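Local coordinates for protein paenibacillus xanthan lyase (Paenibacillus, PDB 6F2P) that cleaves the polysaccharide xanthan, probably by the beta-elimination chemistry of family 8 polysaccharide lyases, at residues G274-D278 with D292-A296; M300-I304 with M321-L326. All coordinates share one frame; numbering follows the deposited sequence.

Contact 1: G274-D278 with D292-A296; sequences GNLMD and DDKAA
The carbonyl oxygen of D292, in the first turn of helix 292-307, accepts two backbone N-H groups. One comes across the contact from L276 N to D292 O (3.0 Å, 162° at the hydrogen), approaching above the carbonyl plane and not along a lone pair; the other is the weak helical bond from A296 N. Strand 275-276 is thereby tied to the start of the helix. Beside this bond the amide of N275 lies nearly flat on the carboxylate of D292, the two planes 6° apart and D292 OD2 3.6 Å from N275 CG. Each group is held from outside: N275 ND2 donates to L419 O, and D292 OD1 accepts from N423 ND2. L419 and N423 come from the super-sandwich part of this family 8 polysaccharide lyase, consistent with the strand and helix start, in the alpha-helical domain, lying near where the two domains meet. Two waters join D278 to D292. One accepts from D278 N and donates to D292 OD2 (2.7 Å); the other donates to D278 OD2 and accepts from D292 N (3.0 Å). D278 OD2 and D292 OD2 lie 4.3 Å apart, a like-charge approach probably eased by the salt bridge of R281 to D278 OD1, the hydrogen bond of W427 NE1 to D278 OD2 and the helix N-terminus. On the apolar side, L276 has CG anti to its own N (chi1 -175°), which lays CD2 4.0 Å from A295 CB, while L276 CB meets A296 CB. D293 CA makes a C-H...O contact with G274 O, 3.4 Å away.

Contact 2: M300-I304 with M321-L326; sequences MASII and MVKYWL
In V322, CG1 stands anti to the backbone N (chi1 169°) and CG2 anti to the carbonyl carbon, a split that gives each methyl its own isoleucine on the facing helix. V322 CG2 slides past I303 to lie 3.5 Å from I303 CG2, and V322 CG1 meets I304 CG1 at 3.8 Å, the two side chains crossing at about a right angle. M300 reaches over by a bend at its thioether, chi3 56°, which turns its terminal methyl against two residues: M300 CE lies 3.9 Å from W325 CB and 3.8 Å from L326 CD2. Its CG, meanwhile, approaches the indole obliquely near CE3. At the rim of the same indole, and near its plane, I303 CD1 comes 3.8 Å from W325 CZ3, and it also lies 4.2 Å from M321 SD. With V322 cut back to an alanine, both methyls go, and I303 CG2 and I304 CG1 are likely to lose their partners, a gap opening between the helices. No hydrogen bond crosses between the segments, so the association rests on apolar contact. The two helix segments run roughly antiparallel, 144° between their directions, the segment axes approaching to 10.4 Å, and form a helical hairpin consistent with the alpha/alpha toroid of family 8 lyases. Helix 256-267 closes one flank, its I263 touching both I303 and M321, while helix 340-351 packs on another through A345 on I304, L349 on V322 and V350 on L326.

Both contacts are buried and draw on helix 292-307, contact 1 at its N-terminal start and contact 2 farther along, with centres about 12 Å apart. They meet where G274 N packs 3.9 Å from W325 CD1. Their chemistry follows their place in the fold. Contact 1, facing residues of the super-sandwich part of the chain, mixes backbone bonding, carboxylates and bridging waters with a small apolar patch, and the side chain of D293 lies about 5 Å from a bound calcium ion. Contact 2 lies among the helices and relies on methyl, thioether and indole contacts. One end of the helix thus serves a polar junction, and a later turn an apolar helix-helix interface.

Contact 1: G274-D278 with D292-A296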
loop_
_atom_site.group_PDB
_atom_site.type_symbol
_atom_site.label_atom_id
_atom_site.label_comp_id
_atom_site.label_asym_id
_atom_site.label_seq_id
_atom_site.Cartn_x
_atom_site.Cartn_y
_atom_site.Cartn_z
ATOM N N GLY A 274 -3.822 -16.182 18.994
ATOM C CA GLY A 274 -2.857 -17.264 18.941
ATOM C C GLY A 274 -2.586 -17.774 17.543
ATOM O O GLY A 274 -1.797 -18.701 17.354
ATOM N N ASN A 275 -3.249 -17.171 16.564
ATOM C CA ASN A 275 -3.100 -17.557 15.169
ATOM C C ASN A 275 -2.366 -16.491 14.372
ATOM O O ASN A 275 -2.837 -15.362 14.250
ATOM C CB ASN A 275 -4.477 -17.797 14.553
ATOM C CG ASN A 275 -5.206 -18.949 15.196
ATOM O OD1 ASN A 275 -4.620 -20.001 15.453
ATOM N ND2 ASN A 275 -6.486 -18.760 15.468
ATOM N N LEU A 276 -1.206 -16.842 13.832
ATOM C CA LEU A 276 -0.486 -15.927 12.963
ATOM C C LEU A 276 -1.152 -16.011 11.612
ATOM O O LEU A 276 -1.222 -17.089 11.037
ATOM C CB LEU A 276 0.978 -16.339 12.863
ATOM C CG LEU A 276 1.914 -15.420 12.076
ATOM C CD1 LEU A 276 1.843 -14.003 12.592
ATOM C CD2 LEU A 276 3.347 -15.946 12.154
ATOM N N MET A 277 -1.659 -14.889 11.114
ATOM C CA MET A 277 -2.453 -14.886 9.881
ATOM C C MET A 277 -1.703 -15.443 8.675
ATOM O O MET A 277 -0.608 -14.988 8.345
ATOM C CB MET A 277 -2.967 -13.479 9.573
ATOM C CG MET A 277 -3.939 -12.955 10.604
ATOM S SD MET A 277 -4.620 -11.353 10.159
ATOM C CE MET A 277 -5.635 -11.060 11.597
ATOM N N ASP A 278 -2.311 -16.425 8.018
ATOM C CA ASP A 278 -1.677 -17.128 6.903
ATOM C C ASP A 278 -1.326 -16.232 5.716
ATOM O O ASP A 278 -0.425 -16.550 4.936
ATOM C CB ASP A 278 -2.578 -18.264 6.427
ATOM C CG ASP A 278 -2.658 -19.398 7.425
ATOM O OD1 ASP A 278 -1.665 -19.628 8.148
ATOM O OD2 ASP A 278 -3.716 -20.057 7.486
ATOM N N ASP A 292 -1.091 -22.038 11.227
ATOM C CA ASP A 292 -1.140 -20.690 11.808
ATOM C C ASP A 292 -0.957 -20.603 13.331
ATOM O O ASP A 292 -0.244 -19.713 13.825
ATOM C CB ASP A 292 -2.385 -19.913 11.334
ATOM C CG ASP A 292 -3.692 -20.507 11.836
ATOM O OD1 ASP A 292 -3.687 -21.644 12.357
ATOM O OD2 ASP A 292 -4.733 -19.822 11.698
ATOM N N ASP A 293 -1.566 -21.529 14.071
ATOM C CA ASP A 293 -1.408 -21.535 15.526
ATOM C C ASP A 293 0.001 -21.940 15.957
ATOM O O ASP A 293 0.529 -21.405 16.933
ATOM C CB ASP A 293 -2.464 -22.402 16.213
ATOM C CG ASP A 293 -2.357 -23.872 15.840
ATOM O OD1 ASP A 293 -1.793 -24.200 14.771
ATOM O OD2 ASP A 293 -2.862 -24.700 16.625
ATOM N N LYS A 294 0.617 -22.865 15.225
ATOM C CA LYS A 294 2.005 -23.233 15.520
ATOM C C LYS A 294 2.957 -22.123 15.079
ATOM O O LYS A 294 3.969 -21.873 15.733
ATOM C CB LYS A 294 2.394 -24.580 14.882
ATOM C CG LYS A 294 2.136 -25.804 15.760
ATOM C CD LYS A 294 3.324 -26.108 16.679
ATOM C CE LYS A 294 3.148 -27.441 17.410
ATOM N NZ LYS A 294 4.422 -27.971 18.002
ATOM N N ALA A 295 2.619 -21.454 13.978
ATOM C CA ALA A 295 3.472 -20.404 13.420
ATOM C C ALA A 295 3.561 -19.216 14.354
ATOM O O ALA A 295 4.529 -18.460 14.321
ATOM C CB ALA A 295 2.951 -19.957 12.062
ATOM N N ALA A 296 2.537 -19.054 15.182
ATOM C CA ALA A 296 2.444 -17.922 16.095
ATOM C C ALA A 296 3.428 -18.044 17.251
ATOM O O ALA A 296 3.813 -17.042 17.869
ATOM C CB ALA A 296 1.029 -17.811 16.628
HETATM O O HOH W 1 -0.848 -20.222 19.108
HETATM O O HOH W 2 -4.593 -18.248 9.532
HETATM O O HOH W 3 -2.946 -22.441 8.887
#

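Contact 2: M300-I304 with M321-L326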
loop_
_atom_site.group_PDB
_atom_site.type_symbol
_atom_site.label_atom_id
_atom_site.label_comp_id
_atom_site.label_asym_id
_atom_site.label_seq_id
_atom_site.Cartn_x
_atom_site.Cartn_y
_atom_site.Cartn_z
ATOM N N MET A 300 5.368 -15.145 19.630
ATOM C CA MET A 300 5.066 -14.985 21.051
ATOM C C MET A 300 6.340 -15.131 21.876
ATOM O O MET A 300 6.553 -14.394 22.839
ATOM C CB MET A 300 4.016 -15.996 21.506
ATOM C CG MET A 300 2.666 -15.790 20.848
ATOM S SD MET A 300 1.448 -17.074 21.200
ATOM C CE MET A 300 1.379 -17.066 22.985
ATOM N N ALA A 301 7.194 -16.069 21.470
ATOM C CA ALA A 301 8.454 -16.315 22.164
ATOM C C ALA A 301 9.376 -15.127 22.000
ATOM O O ALA A 301 10.049 -14.718 22.942
ATOM C CB ALA A 301 9.126 -17.585 21.638
ATOM N N SER A 302 9.400 -14.574 20.797
ATOM C CA SER A 302 10.244 -13.425 20.509
ATOM C C SER A 302 9.797 -12.212 21.305
ATOM O O SER A 302 10.628 -11.409 21.739
ATOM C CB SER A 302 10.219 -13.109 19.016
ATOM O OG SER A 302 10.887 -14.108 18.262
ATOM N N ILE A 303 8.485 -12.083 21.497
ATOM C CA ILE A 303 7.932 -10.938 22.212
ATOM C C ILE A 303 8.298 -11.003 23.696
ATOM O O ILE A 303 8.640 -9.985 24.314
ATOM C CB ILE A 303 6.404 -10.817 22.009
ATOM C CG1 ILE A 303 6.102 -10.430 20.558
ATOM C CG2 ILE A 303 5.829 -9.764 22.932
ATOM C CD1 ILE A 303 4.627 -10.423 20.204
ATOM N N ILE A 304 8.236 -12.212 24.251
ATOM C CA ILE A 304 8.688 -12.467 25.615
ATOM C C ILE A 304 10.172 -12.121 25.776
ATOM O O ILE A 304 10.567 -11.474 26.748
ATOM C CB ILE A 304 8.456 -13.931 25.995
ATOM C CG1 ILE A 304 6.955 -14.208 26.089
ATOM C CG2 ILE A 304 9.151 -14.264 27.298
ATOM C CD1 ILE A 304 6.620 -15.659 26.309
ATOM N N MET A 321 0.056 -8.374 26.019
ATOM C CA MET A 321 -0.501 -9.017 24.845
ATOM C C MET A 321 -0.201 -10.527 24.859
ATOM O O MET A 321 -1.075 -11.345 24.550
ATOM C CB MET A 321 -0.043 -8.314 23.558
ATOM C CG MET A 321 1.439 -8.421 23.246
ATOM S SD MET A 321 1.870 -7.609 21.693
ATOM C CE MET A 321 1.924 -5.892 22.191
ATOM N N VAL A 322 1.016 -10.896 25.253
ATOM C CA VAL A 322 1.373 -12.304 25.378
ATOM C C VAL A 322 0.507 -13.012 26.423
ATOM O O VAL A 322 0.063 -14.141 26.203
ATOM C CB VAL A 322 2.878 -12.494 25.676
ATOM C CG1 VAL A 322 3.194 -13.936 26.070
ATOM C CG2 VAL A 322 3.689 -12.109 24.468
ATOM N N LYS A 323 0.242 -12.350 27.545
ATOM C CA LYS A 323 -0.622 -12.947 28.557
ATOM C C LYS A 323 -1.992 -13.259 27.979
ATOM O O LYS A 323 -2.493 -14.375 28.136
ATOM C CB LYS A 323 -0.771 -12.048 29.786
ATOM C CG LYS A 323 -1.538 -12.712 30.929
ATOM C CD LYS A 323 -1.236 -12.064 32.267
ATOM C CE LYS A 323 -1.846 -12.864 33.411
ATOM N NZ LYS A 323 -1.473 -12.329 34.755
ATOM N N TYR A 324 -2.579 -12.268 27.311
ATOM C CA TYR A 324 -3.863 -12.404 26.623
ATOM C C TYR A 324 -3.908 -13.656 25.767
ATOM O O TYR A 324 -4.828 -14.466 25.890
ATOM C CB TYR A 324 -4.125 -11.175 25.740
ATOM C CG TYR A 324 -5.405 -11.235 24.925
ATOM C CD1 TYR A 324 -6.650 -11.210 25.544
ATOM C CD2 TYR A 324 -5.371 -11.297 23.538
ATOM C CE1 TYR A 324 -7.828 -11.255 24.805
ATOM C CE2 TYR A 324 -6.544 -11.343 22.789
ATOM C CZ TYR A 324 -7.770 -11.318 23.431
ATOM O OH TYR A 324 -8.947 -11.364 22.707
ATOM N N TRP A 325 -2.901 -13.815 24.914
ATOM C CA TRP A 325 -2.838 -14.956 24.016
ATOM C C TRP A 325 -2.622 -16.284 24.746
ATOM O O TRP A 325 -3.108 -17.327 24.304
ATOM C CB TRP A 325 -1.733 -14.755 22.981
ATOM C CG TRP A 325 -1.982 -13.617 22.033
ATOM C CD1 TRP A 325 -3.186 -13.222 21.509
ATOM C CD2 TRP A 325 -0.996 -12.720 21.495
ATOM N NE1 TRP A 325 -3.005 -12.140 20.674
ATOM C CE2 TRP A 325 -1.673 -11.812 20.653
ATOM C CE3 TRP A 325 0.391 -12.597 21.646
ATOM C CZ2 TRP A 325 -1.005 -10.800 19.963
ATOM C CZ3 TRP A 325 1.051 -11.591 20.965
ATOM C CH2 TRP A 325 0.355 -10.707 20.133
ATOM N N LEU A 326 -1.881 -16.259 25.848
ATOM C CA LEU A 326 -1.575 -17.492 26.574
ATOM C C LEU A 326 -2.807 -17.986 27.305
ATOM O O LEU A 326 -3.053 -19.187 27.385
ATOM C CB LEU A 326 -0.441 -17.279 27.566
ATOM C CG LEU A 326 0.965 -17.184 26.989
ATOM C CD1 LEU A 326 1.944 -16.702 28.050
ATOM C CD2 LEU A 326 1.379 -18.539 26.456
#